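Local atomic coordinates of DegV family protein (Eubacterium eligens, PDB entry 3FDJ), a protein that is of unknown function but, as a DegV family member, probably binds a fatty acid or similar lipid. Residues F79-A85 with R111-S117; S158-L162 with V175-A179; D205-L209 with L236-I240; L17-F22 with L126-Q130. All coordinates share one frame; numbering follows the deposited sequence.

How the interactions relate
From the N terminus, the turn at 17-22 comes first and meets helix 120-134 in interaction 4, closing a loop of just over a hundred residues. Interaction 1 is nested inside that loop: it pairs strands 77-82 and 109-114 of the first sheet. The two touch, Val81 and Phe79 packing on Leu126 and Leu129. The chain then passes to a second mixed sheet, where interactions 2 and 3 follow in series. Interaction 2 closes a short loop at the end of strand 153-159, with a sodium ion bridging its two ends, and interaction 3 joins helices 205-219 and 234-248. These also touch, through Ser158 and Leu208. No loops cross.

Interaction 1 of 4, residues F79-A85 with R111-S117; sequences FVVTITA and RVIDSKS
Phe79 slants its ring across the aliphatic stem of Arg111, CD1 coming 3.6 Å from Arg111 CB, with the ring and guanidinium planes turned 69° apart. A bend at chi2 (66°) sends the end of Arg111 away from the ring and along its own strand: NE bonds to Val112 O from above the carbonyl plane, Ile113 CG1 lies over the centre of one guanidinium face, and NH2 forms salt bridges with Asp143 and Asp147. On this same side of the sheet, Ile113 CD1 meets Val81 CG2 at 4.2 Å. On the other, Thr82 CG2 rests 3.8 Å from Val112 CG1. The strands run parallel: Val80 N bonds to Arg111 O, Ile113 N to Val80 O and Thr82 N to Ile113 O. Toward the C-terminal ends of the segments, polar side chains join the backbone bonding. Thr82 O accepts both N and OG of Ser115, the hydroxyl at 2.7 Å. Asp114 OD1 is gripped from opposite faces of its carboxylate plane, by Ala85 N at 3.1 Å and by Lys116 N at 2.9 Å, the latter making an Asx turn; a water links OD2 to Thr84 OG1, which also bonds Gly194. In this beta-alpha-beta unit, helix 90-102 packs against Thr82 and Val112, helices 120-134 and 139-150 cover the Phe79 and Ile113 side, and strand 5-9 continues the sheet beyond strand 77-82.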
loop_
_atom_site.group_PDB
_atom_site.type_symbol
_atom_site.label_atom_id
_atom_site.label_comp_id
_atom_site.label_asym_id
_atom_site.label_seq_id
_atom_site.Cartn_x
_atom_site.Cartn_y
_atom_site.Cartn_z
ATOM N N PHE A 79 -5.543 -11.474 -11.633
ATOM C CA PHE A 79 -4.668 -11.377 -10.481
ATOM C C PHE A 79 -5.259 -10.316 -9.572
ATOM O O PHE A 79 -5.625 -9.221 -10.022
ATOM C CB PHE A 79 -3.217 -11.025 -10.865
ATOM C CG PHE A 79 -2.485 -12.140 -11.530
ATOM C CD1 PHE A 79 -1.971 -13.204 -10.788
ATOM C CD2 PHE A 79 -2.318 -12.155 -12.901
ATOM C CE1 PHE A 79 -1.302 -14.237 -11.420
ATOM C CE2 PHE A 79 -1.665 -13.218 -13.546
ATOM C CZ PHE A 79 -1.173 -14.258 -12.804
ATOM N N VAL A 80 -5.359 -10.653 -8.288
ATOM C CA VAL A 80 -5.889 -9.748 -7.273
ATOM C C VAL A 80 -4.805 -9.477 -6.261
ATOM O O VAL A 80 -4.272 -10.430 -5.675
ATOM C CB VAL A 80 -7.101 -10.365 -6.554
ATOM C CG1 VAL A 80 -7.749 -9.319 -5.633
ATOM C CG2 VAL A 80 -8.142 -10.910 -7.562
ATOM N N VAL A 81 -4.462 -8.207 -6.029
ATOM C CA VAL A 81 -3.447 -7.871 -5.016
ATOM C C VAL A 81 -4.138 -7.250 -3.810
ATOM O O VAL A 81 -4.964 -6.349 -3.959
ATOM C CB VAL A 81 -2.378 -6.929 -5.591
ATOM C CG1 VAL A 81 -1.286 -6.607 -4.529
ATOM C CG2 VAL A 81 -1.740 -7.558 -6.853
ATOM N N THR A 82 -3.851 -7.769 -2.623
ATOM C CA THR A 82 -4.479 -7.258 -1.415
ATOM C C THR A 82 -3.456 -6.732 -0.415
ATOM O O THR A 82 -2.302 -7.114 -0.420
ATOM C CB THR A 82 -5.372 -8.301 -0.671
ATOM O OG1 THR A 82 -4.564 -9.260 0.017
ATOM C CG2 THR A 82 -6.356 -9.043 -1.641
ATOM N N ILE A 83 -3.918 -5.827 0.431
ATOM C CA ILE A 83 -3.187 -5.389 1.613
ATOM C C ILE A 83 -2.950 -6.614 2.516
ATOM O O ILE A 83 -3.711 -7.593 2.491
ATOM C CB ILE A 83 -3.981 -4.258 2.315
ATOM C CG1 ILE A 83 -3.297 -3.752 3.612
ATOM C CG2 ILE A 83 -5.378 -4.719 2.590
ATOM C CD1 ILE A 83 -3.832 -2.389 4.050
ATOM N N THR A 84 -1.863 -6.563 3.275
ATOM C CA THR A 84 -1.445 -7.641 4.147
ATOM C C THR A 84 -2.567 -8.338 4.928
ATOM O O THR A 84 -3.391 -7.717 5.632
ATOM C CB THR A 84 -0.355 -7.161 5.131
ATOM O OG1 THR A 84 -0.038 -8.233 6.022
ATOM C CG2 THR A 84 -0.801 -5.921 5.915
ATOM N N ALA A 85 -2.575 -9.659 4.806
ATOM C CA ALA A 85 -3.476 -10.487 5.588
ATOM C C ALA A 85 -3.112 -10.415 7.069
ATOM O O ALA A 85 -3.902 -10.790 7.930
ATOM C CB ALA A 85 -3.409 -11.927 5.096
ATOM N N ARG A 111 -5.917 -15.611 -9.100
ATOM C CA ARG A 111 -4.878 -15.731 -8.077
ATOM C C ARG A 111 -5.017 -14.527 -7.189
ATOM O O ARG A 111 -4.957 -13.388 -7.679
ATOM C CB ARG A 111 -3.484 -15.772 -8.695
ATOM C CG ARG A 111 -2.354 -15.469 -7.692
ATOM C CD ARG A 111 -2.214 -16.546 -6.603
ATOM N NE ARG A 111 -1.429 -16.048 -5.461
ATOM C CZ ARG A 111 -0.096 -15.917 -5.428
ATOM N NH1 ARG A 111 0.478 -15.463 -4.332
ATOM N NH2 ARG A 111 0.676 -16.257 -6.458
ATOM N N VAL A 112 -5.228 -14.773 -5.900
ATOM C CA VAL A 112 -5.237 -13.691 -4.914
ATOM C C VAL A 112 -3.847 -13.659 -4.274
ATOM O O VAL A 112 -3.377 -14.686 -3.764
ATOM C CB VAL A 112 -6.319 -13.857 -3.861
ATOM C CG1 VAL A 112 -6.296 -12.663 -2.903
ATOM C CG2 VAL A 112 -7.733 -14.021 -4.488
ATOM N N ILE A 113 -3.219 -12.483 -4.347
ATOM C CA ILE A 113 -1.865 -12.236 -3.824
ATOM C C ILE A 113 -1.960 -11.412 -2.550
ATOM O O ILE A 113 -2.363 -10.247 -2.572
ATOM C CB ILE A 113 -0.966 -11.492 -4.834
ATOM C CG1 ILE A 113 -0.876 -12.252 -6.151
ATOM C CG2 ILE A 113 0.443 -11.254 -4.221
ATOM C CD1 ILE A 113 -0.236 -11.429 -7.261
ATOM N N ASP A 114 -1.610 -12.040 -1.432
ATOM C CA ASP A 114 -1.407 -11.322 -0.179
ATOM C C ASP A 114 -0.082 -10.597 -0.357
ATOM O O ASP A 114 0.963 -11.229 -0.427
ATOM C CB ASP A 114 -1.316 -12.306 0.984
ATOM C CG ASP A 114 -0.912 -11.646 2.311
ATOM O OD1 ASP A 114 -0.870 -10.409 2.390
ATOM O OD2 ASP A 114 -0.619 -12.406 3.258
ATOM N N SER A 115 -0.130 -9.278 -0.451
ATOM C CA SER A 115 1.091 -8.497 -0.661
ATOM C C SER A 115 2.019 -8.519 0.528
ATOM O O SER A 115 3.172 -8.132 0.374
ATOM C CB SER A 115 0.774 -7.041 -0.982
ATOM O OG SER A 115 0.213 -6.361 0.132
ATOM N N LYS A 116 1.512 -8.901 1.711
ATOM C CA LYS A 116 2.277 -8.817 2.953
ATOM C C LYS A 116 2.702 -7.364 3.235
ATOM O O LYS A 116 3.625 -7.105 3.999
ATOM C CB LYS A 116 3.495 -9.730 2.901
ATOM C CG LYS A 116 3.211 -11.167 2.477
ATOM C CD LYS A 116 4.527 -11.942 2.544
ATOM C CE LYS A 116 4.467 -13.312 1.945
ATOM N NZ LYS A 116 5.764 -14.008 2.225
ATOM N N SER A 117 1.990 -6.422 2.646
ATOM C CA SER A 117 2.336 -5.034 2.772
ATOM C C SER A 117 1.149 -4.125 2.417
ATOM O O SER A 117 0.001 -4.456 2.701
ATOM C CB SER A 117 3.546 -4.769 1.866
ATOM O OG SER A 117 4.146 -3.501 2.134
HETATM O O HOH W 1 0.608 -11.136 5.337
#

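Interaction 2 of 4, residues S158-L162 with V175-A179; sequences SLKSL and VASAA. With NA (sodium ion), chain E.
Leu162 is the knob of this contact, and segment 175-179 provides the hollow. With CG anti to its carbonyl carbon (chi1 -67°), the side chain reaches into the curve of 175-179: CB sits 3.8 Å from Ala176 CB, CD2 brushes Val175 CG1 at 4.3 Å, and CD1 presses on Ala179 CB at 3.3 Å, tighter than ordinary van der Waals contact. The leucine thus lies between the two alanine methyls. Val186 of strand 184-190 also touches Leu162. Ala179 is a bump in turn: its CB fits against the backbone of 159-161, 3.5 Å from Lys160 O and 4.0 Å from Ser161 CA. This is the place where strand 153-159 of the second mixed sheet ends and the chain makes two short helices before returning as the neighbouring strand 184-190; Leu162 stands at the N-cap position of the first, helix 163-167. No direct hydrogen bond joins the two segments. Instead, the carbonyls Lys160 O and Ala179 O converge on a sodium ion, at 2.6 Å and 2.4 Å, and Ile184 O and two waters complete its five ligands. The ion lets these two oxygens lie close together, and a water that donates to both bridges them on top of that. Another water accepts from Leu162 N and donates to Ala176 O, 2.8 Å away, linking the two segments a second time.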
loop_
_atom_site.group_PDB
_atom_site.type_symbol
_atom_site.label_atom_id
_atom_site.label_comp_id
_atom_site.label_asym_id
_atom_site.label_seq_id
_atom_site.Cartn_x
_atom_site.Cartn_y
_atom_site.Cartn_z
ATOM N N SER A 158 7.664 6.517 7.239
ATOM C CA SER A 158 7.890 7.465 8.323
ATOM C C SER A 158 6.572 8.160 8.641
ATOM O O SER A 158 5.982 8.829 7.777
ATOM C CB SER A 158 8.954 8.476 7.918
ATOM O OG SER A 158 9.237 9.341 9.009
ATOM N N LEU A 159 6.094 7.982 9.863
ATOM C CA LEU A 159 4.787 8.456 10.278
ATOM C C LEU A 159 4.898 9.494 11.390
ATOM O O LEU A 159 5.589 9.275 12.380
ATOM C CB LEU A 159 3.929 7.280 10.730
ATOM C CG LEU A 159 3.874 6.102 9.767
ATOM C CD1 LEU A 159 2.917 5.031 10.293
ATOM C CD2 LEU A 159 3.449 6.563 8.342
ATOM N N LYS A 160 4.197 10.611 11.243
ATOM C CA LYS A 160 4.223 11.680 12.224
ATOM C C LYS A 160 3.196 11.467 13.315
ATOM O O LYS A 160 3.279 12.089 14.384
ATOM C CB LYS A 160 3.982 13.036 11.543
ATOM C CG LYS A 160 5.020 13.347 10.469
ATOM C CD LYS A 160 4.995 14.813 10.049
ATOM C CE LYS A 160 6.118 15.113 9.051
ATOM N NZ LYS A 160 6.217 16.568 8.783
ATOM N N SER A 161 2.211 10.627 13.035
ATOM C CA SER A 161 1.206 10.229 14.025
ATOM C C SER A 161 0.753 8.810 13.731
ATOM O O SER A 161 0.571 8.462 12.567
ATOM C CB SER A 161 0.016 11.182 13.987
ATOM O OG SER A 161 -1.076 10.689 14.778
ATOM N N LEU A 162 0.566 8.017 14.787
ATOM C CA LEU A 162 0.111 6.638 14.689
ATOM C C LEU A 162 -1.175 6.436 15.481
ATOM O O LEU A 162 -1.503 5.323 15.869
ATOM C CB LEU A 162 1.212 5.677 15.166
ATOM C CG LEU A 162 2.461 5.653 14.263
ATOM C CD1 LEU A 162 3.437 6.738 14.659
ATOM C CD2 LEU A 162 3.134 4.289 14.293
ATOM N N VAL A 175 4.809 2.021 20.856
ATOM C CA VAL A 175 5.331 2.453 19.568
ATOM C C VAL A 175 4.667 3.752 19.125
ATOM O O VAL A 175 5.357 4.687 18.755
ATOM C CB VAL A 175 5.207 1.341 18.501
ATOM C CG1 VAL A 175 5.386 1.919 17.083
ATOM C CG2 VAL A 175 6.264 0.254 18.777
ATOM N N ALA A 176 3.348 3.828 19.244
ATOM C CA ALA A 176 2.604 5.021 18.837
ATOM C C ALA A 176 2.942 6.235 19.690
ATOM O O ALA A 176 2.932 7.353 19.180
ATOM C CB ALA A 176 1.105 4.770 18.874
ATOM N N SER A 177 3.255 6.022 20.970
ATOM C CA SER A 177 3.498 7.143 21.884
ATOM C C SER A 177 4.684 8.012 21.477
ATOM O O SER A 177 4.704 9.192 21.788
ATOM C CB SER A 177 3.672 6.680 23.332
ATOM O OG SER A 177 4.878 5.969 23.476
ATOM N N ALA A 178 5.663 7.437 20.797
ATOM C CA ALA A 178 6.821 8.210 20.353
ATOM C C ALA A 178 6.413 9.395 19.481
ATOM O O ALA A 178 6.963 10.507 19.620
ATOM C CB ALA A 178 7.787 7.331 19.588
ATOM N N ALA A 179 5.445 9.138 18.602
ATOM C CA ALA A 179 5.043 10.109 17.606
ATOM C C ALA A 179 4.115 11.137 18.209
ATOM O O ALA A 179 3.775 12.095 17.539
ATOM C CB ALA A 179 4.394 9.417 16.369
HETATM NA NA NA E . 4.969 13.362 15.846
HETATM O O HOH W 2 1.777 13.065 16.284
HETATM O O HOH W 3 0.487 11.189 17.337
HETATM O O HOH W 4 0.912 8.484 17.684
HETATM O O HOH W 5 5.554 14.829 14.418
HETATM O O HOH W 6 3.247 14.783 16.308
#

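Interaction 3 of 4, residues D205-L209 with L236-I240; sequences DKKLL and LADKI
Asp205 and Lys239 make the charged link between the two segments, a salt bridge with OD2 of the aspartate 2.9 Å from NZ of the lysine. The lysine chain runs out extended from CG and meets the aspartate at about a right angle; NZ takes the anti lone pair of OD2, the one turned from OD1. Beside this bridge the carboxylate lies against carbon, with Leu236 CD1 3.6 Å from Asp205 CG. The remaining side-chain contacts are apolar. Leu236, its CG anti to the backbone N (chi1 -176°), sends CD2 to within 3.7 Å of Leu208 CD2. One turn further along, Leu209 CD2 packs on Ile240 CG1 at 3.5 Å. The short helical segments run at 37° to each other, their axes 10.6 Å apart at closest approach. Toward the sheet, Leu208 rests on Cys202, and Leu236 and Ile240 on Ile271. Two helices side by side on one face of a mixed sheet are typical of an alpha/beta layered domain, and helix 234-248 is itself the crossover between the parallel strands 226-230 and 253-257.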
loop_
_atom_site.group_PDB
_atom_site.type_symbol
_atom_site.label_atom_id
_atom_site.label_comp_id
_atom_site.label_asym_id
_atom_site.label_seq_id
_atom_site.Cartn_x
_atom_site.Cartn_y
_atom_site.Cartn_z
ATOM N N ASP A 205 13.361 15.948 8.889
ATOM C CA ASP A 205 13.577 15.420 7.550
ATOM C C ASP A 205 15.012 14.975 7.272
ATOM O O ASP A 205 15.226 13.898 6.695
ATOM C CB ASP A 205 13.193 16.453 6.504
ATOM C CG ASP A 205 11.712 16.847 6.556
ATOM O OD1 ASP A 205 10.900 16.136 7.196
ATOM O OD2 ASP A 205 11.378 17.879 5.917
ATOM N N LYS A 206 15.994 15.790 7.638
ATOM C CA LYS A 206 17.367 15.439 7.291
ATOM C C LYS A 206 17.803 14.145 7.980
ATOM O O LYS A 206 18.447 13.290 7.364
ATOM C CB LYS A 206 18.331 16.572 7.610
ATOM C CG LYS A 206 18.238 17.715 6.597
ATOM C CD LYS A 206 19.313 18.739 6.878
ATOM C CE LYS A 206 18.862 19.700 7.939
ATOM N NZ LYS A 206 18.103 20.814 7.308
ATOM N N LYS A 207 17.411 13.982 9.238
ATOM C CA LYS A 207 17.747 12.764 9.972
ATOM C C LYS A 207 17.063 11.533 9.375
ATOM O O LYS A 207 17.667 10.458 9.273
ATOM C CB LYS A 207 17.391 12.925 11.445
ATOM C CG LYS A 207 18.390 13.756 12.223
ATOM C CD LYS A 207 18.168 13.632 13.744
ATOM C CE LYS A 207 18.892 14.716 14.516
ATOM N NZ LYS A 207 18.192 16.052 14.360
ATOM N N LEU A 208 15.824 11.703 8.937
ATOM C CA LEU A 208 15.120 10.641 8.206
ATOM C C LEU A 208 15.875 10.232 6.934
ATOM O O LEU A 208 16.052 9.030 6.668
ATOM C CB LEU A 208 13.672 11.052 7.892
ATOM C CG LEU A 208 12.895 10.086 6.985
ATOM C CD1 LEU A 208 12.722 8.738 7.697
ATOM C CD2 LEU A 208 11.569 10.715 6.587
ATOM N N LEU A 209 16.342 11.206 6.150
ATOM C CA LEU A 209 17.050 10.869 4.912
ATOM C C LEU A 209 18.272 9.991 5.195
ATOM O O LEU A 209 18.536 9.022 4.476
ATOM C CB LEU A 209 17.475 12.118 4.127
ATOM C CG LEU A 209 16.378 13.046 3.595
ATOM C CD1 LEU A 209 16.949 14.065 2.595
ATOM C CD2 LEU A 209 15.287 12.260 2.971
ATOM N N LEU A 236 8.560 16.313 1.441
ATOM C CA LEU A 236 9.414 15.261 2.004
ATOM C C LEU A 236 9.608 14.135 0.987
ATOM O O LEU A 236 10.724 13.635 0.811
ATOM C CB LEU A 236 8.864 14.718 3.333
ATOM C CG LEU A 236 9.766 13.664 4.022
ATOM C CD1 LEU A 236 11.220 14.148 4.161
ATOM C CD2 LEU A 236 9.149 13.275 5.373
ATOM N N ALA A 237 8.535 13.751 0.289
ATOM C CA ALA A 237 8.638 12.680 -0.687
ATOM C C ALA A 237 9.655 13.059 -1.781
ATOM O O ALA A 237 10.453 12.221 -2.205
ATOM C CB ALA A 237 7.263 12.345 -1.285
ATOM N N ASP A 238 9.615 14.314 -2.232
ATOM C CA ASP A 238 10.557 14.805 -3.234
ATOM C C ASP A 238 11.991 14.824 -2.702
ATOM O O ASP A 238 12.913 14.467 -3.423
ATOM C CB ASP A 238 10.159 16.208 -3.733
ATOM C CG ASP A 238 8.957 16.199 -4.674
ATOM O OD1 ASP A 238 8.476 15.097 -5.075
ATOM O OD2 ASP A 238 8.490 17.318 -5.024
ATOM N N LYS A 239 12.186 15.197 -1.437
ATOM C CA LYS A 239 13.542 15.148 -0.838
ATOM C C LYS A 239 14.113 13.730 -0.808
ATOM O O LYS A 239 15.288 13.525 -1.086
ATOM C CB LYS A 239 13.549 15.652 0.604
ATOM C CG LYS A 239 13.373 17.109 0.797
ATOM C CD LYS A 239 13.459 17.436 2.308
ATOM C CE LYS A 239 13.072 18.850 2.565
ATOM N NZ LYS A 239 13.124 19.168 4.012
ATOM N N ILE A 240 13.271 12.777 -0.442
ATOM C CA ILE A 240 13.656 11.364 -0.403
ATOM C C ILE A 240 14.029 10.905 -1.815
ATOM O O ILE A 240 15.074 10.283 -2.025
ATOM C CB ILE A 240 12.540 10.497 0.180
ATOM C CG1 ILE A 240 12.333 10.812 1.674
ATOM C CG2 ILE A 240 12.881 8.989 -0.008
ATOM C CD1 ILE A 240 11.012 10.254 2.281
#

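Interaction 4 of 4, residues L17-F22 with L126-Q130; sequences LRGMVF and LEQLQ
Gln130 reaches the turn at 17-20 because its CG stands anti to the backbone N (chi1 169°) and the rest of the chain runs on extended, carrying the amide to Arg18 O. Leu17 points its CB toward the helix and, with chi1 off the staggered positions at -128°, lays CG 3.5 Å from Gln130 OE1, while CD2 lies 4.0 Å from Leu126 CB. Leu17 and Leu126 cross at about a right angle, as do Phe22 and Leu126, where ring atom CE1 meets the leucine fork, 3.9 Å from CD1 and as far from CD2. Met20, a selenomethionine, slides past Gln130 in the opposite direction, with SE against the glutamine's CB and CG in the conformer described. The type II beta turn from Leu17 to Met20 is closed by Met20 N bonding to Leu17 O, with Gly19 at its third position, and leads into strand 21-30. Its central peptide carbonyl, Arg18 O, is the one that takes Gln130 NE2, at 2.9 Å; the bond is bent, with an N-H...O angle of 140°, and tilted from both the carbonyl and amide planes. Glu134 OE2 accepts from the same nitrogen. Two acceptors on NE2 thus set the amide with OE1 toward Leu17, and the bent bond holds the turn's central peptide to helix 120-134 with apolar contacts beside it.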
loop_
_atom_site.group_PDB
_atom_site.type_symbol
_atom_site.label_atom_id
_atom_site.label_comp_id
_atom_site.label_asym_id
_atom_site.label_seq_id
_atom_site.Cartn_x
_atom_site.Cartn_y
_atom_site.Cartn_z
ATOM N N LEU A 17 -3.718 1.783 -14.388
ATOM C CA LEU A 17 -2.407 1.297 -14.733
ATOM C C LEU A 17 -2.377 1.441 -16.249
ATOM O O LEU A 17 -2.988 0.642 -16.963
ATOM C CB LEU A 17 -2.298 -0.166 -14.315
ATOM C CG LEU A 17 -1.203 -0.803 -13.467
ATOM C CD1 LEU A 17 -0.667 0.088 -12.392
ATOM C CD2 LEU A 17 -1.757 -2.128 -12.905
ATOM N N ARG A 18 -1.712 2.480 -16.751
ATOM C CA ARG A 18 -1.847 2.810 -18.157
ATOM C C ARG A 18 -1.355 1.622 -18.964
ATOM O O ARG A 18 -0.306 1.076 -18.668
ATOM C CB ARG A 18 -1.085 4.100 -18.508
ATOM C CG ARG A 18 -1.276 4.587 -19.938
ATOM C CD ARG A 18 -2.727 5.028 -20.303
ATOM N NE ARG A 18 -3.210 6.188 -19.532
ATOM C CZ ARG A 18 -4.230 6.979 -19.887
ATOM N NH1 ARG A 18 -4.897 6.780 -21.026
ATOM N NH2 ARG A 18 -4.580 8.001 -19.103
ATOM N N GLY A 19 -2.166 1.192 -19.918
ATOM C CA GLY A 19 -1.863 0.043 -20.775
ATOM C C GLY A 19 -2.418 -1.296 -20.309
ATOM O O GLY A 19 -2.325 -2.283 -21.031
HETATM N N MSE A 20 -2.989 -1.326 -19.107
HETATM C CA MSE A 20 -3.517 -2.555 -18.515
HETATM C C MSE A 20 -5.003 -2.426 -18.236
HETATM O O MSE A 20 -5.542 -1.320 -18.166
HETATM C CB MSE A 20 -2.835 -2.822 -17.182
HETATM C CG MSE A 20 -1.444 -3.357 -17.286
HETATM SE SE MSE A 20 -1.385 -5.258 -17.713
HETATM C CE MSE A 20 -3.068 -5.842 -16.926
ATOM N N VAL A 21 -5.656 -3.570 -18.072
ATOM C CA VAL A 21 -6.998 -3.607 -17.541
ATOM C C VAL A 21 -6.825 -3.704 -16.027
ATOM O O VAL A 21 -6.267 -4.680 -15.531
ATOM C CB VAL A 21 -7.777 -4.802 -18.033
ATOM C CG1 VAL A 21 -9.171 -4.829 -17.385
ATOM C CG2 VAL A 21 -7.882 -4.791 -19.564
ATOM N N PHE A 22 -7.321 -2.706 -15.306
ATOM C CA PHE A 22 -7.103 -2.609 -13.869
ATOM C C PHE A 22 -8.312 -2.000 -13.184
ATOM O O PHE A 22 -8.874 -1.015 -13.660
ATOM C CB PHE A 22 -5.889 -1.750 -13.569
ATOM C CG PHE A 22 -5.716 -1.465 -12.094
ATOM C CD1 PHE A 22 -5.194 -2.443 -11.258
ATOM C CD2 PHE A 22 -6.146 -0.268 -11.551
ATOM C CE1 PHE A 22 -5.084 -2.224 -9.876
ATOM C CE2 PHE A 22 -6.049 -0.037 -10.177
ATOM C CZ PHE A 22 -5.499 -0.994 -9.355
ATOM N N LEU A 126 1.863 -4.820 -8.693
ATOM C CA LEU A 126 0.966 -4.601 -9.837
ATOM C C LEU A 126 1.752 -4.269 -11.095
ATOM O O LEU A 126 1.457 -4.801 -12.173
ATOM C CB LEU A 126 -0.028 -3.492 -9.527
ATOM C CG LEU A 126 -1.126 -3.890 -8.564
ATOM C CD1 LEU A 126 -1.766 -2.647 -7.965
ATOM C CD2 LEU A 126 -2.176 -4.751 -9.281
ATOM N N GLU A 127 2.771 -3.418 -10.952
ATOM C CA GLU A 127 3.592 -3.060 -12.092
ATOM C C GLU A 127 4.405 -4.237 -12.643
ATOM O O GLU A 127 4.680 -4.301 -13.843
ATOM C CB GLU A 127 4.503 -1.888 -11.781
ATOM C CG GLU A 127 3.762 -0.562 -11.566
ATOM C CD GLU A 127 4.717 0.577 -11.311
ATOM O OE1 GLU A 127 5.852 0.516 -11.846
ATOM O OE2 GLU A 127 4.345 1.535 -10.603
ATOM N N GLN A 128 4.828 -5.137 -11.768
ATOM C CA GLN A 128 5.567 -6.300 -12.216
ATOM C C GLN A 128 4.653 -7.296 -12.928
ATOM O O GLN A 128 5.073 -7.915 -13.912
ATOM C CB GLN A 128 6.319 -6.972 -11.071
ATOM C CG GLN A 128 7.247 -8.078 -11.527
ATOM C CD GLN A 128 8.399 -7.618 -12.404
ATOM O OE1 GLN A 128 8.746 -6.433 -12.469
ATOM N NE2 GLN A 128 8.999 -8.574 -13.096
ATOM N N LEU A 129 3.419 -7.431 -12.445
ATOM C CA LEU A 129 2.415 -8.256 -13.097
ATOM C C LEU A 129 2.192 -7.695 -14.507
ATOM O O LEU A 129 2.207 -8.450 -15.504
ATOM C CB LEU A 129 1.114 -8.276 -12.317
ATOM C CG LEU A 129 1.136 -9.070 -11.000
ATOM C CD1 LEU A 129 -0.130 -8.759 -10.184
ATOM C CD2 LEU A 129 1.340 -10.572 -11.300
ATOM N N GLN A 130 2.053 -6.370 -14.595
ATOM C CA GLN A 130 1.873 -5.726 -15.882
ATOM C C GLN A 130 3.037 -5.998 -16.825
ATOM O O GLN A 130 2.831 -6.387 -17.978
ATOM C CB GLN A 130 1.707 -4.216 -15.706
ATOM C CG GLN A 130 1.775 -3.459 -17.032
ATOM C CD GLN A 130 1.491 -1.988 -16.858
ATOM O OE1 GLN A 130 1.412 -1.492 -15.731
ATOM N NE2 GLN A 130 1.308 -1.292 -17.968
#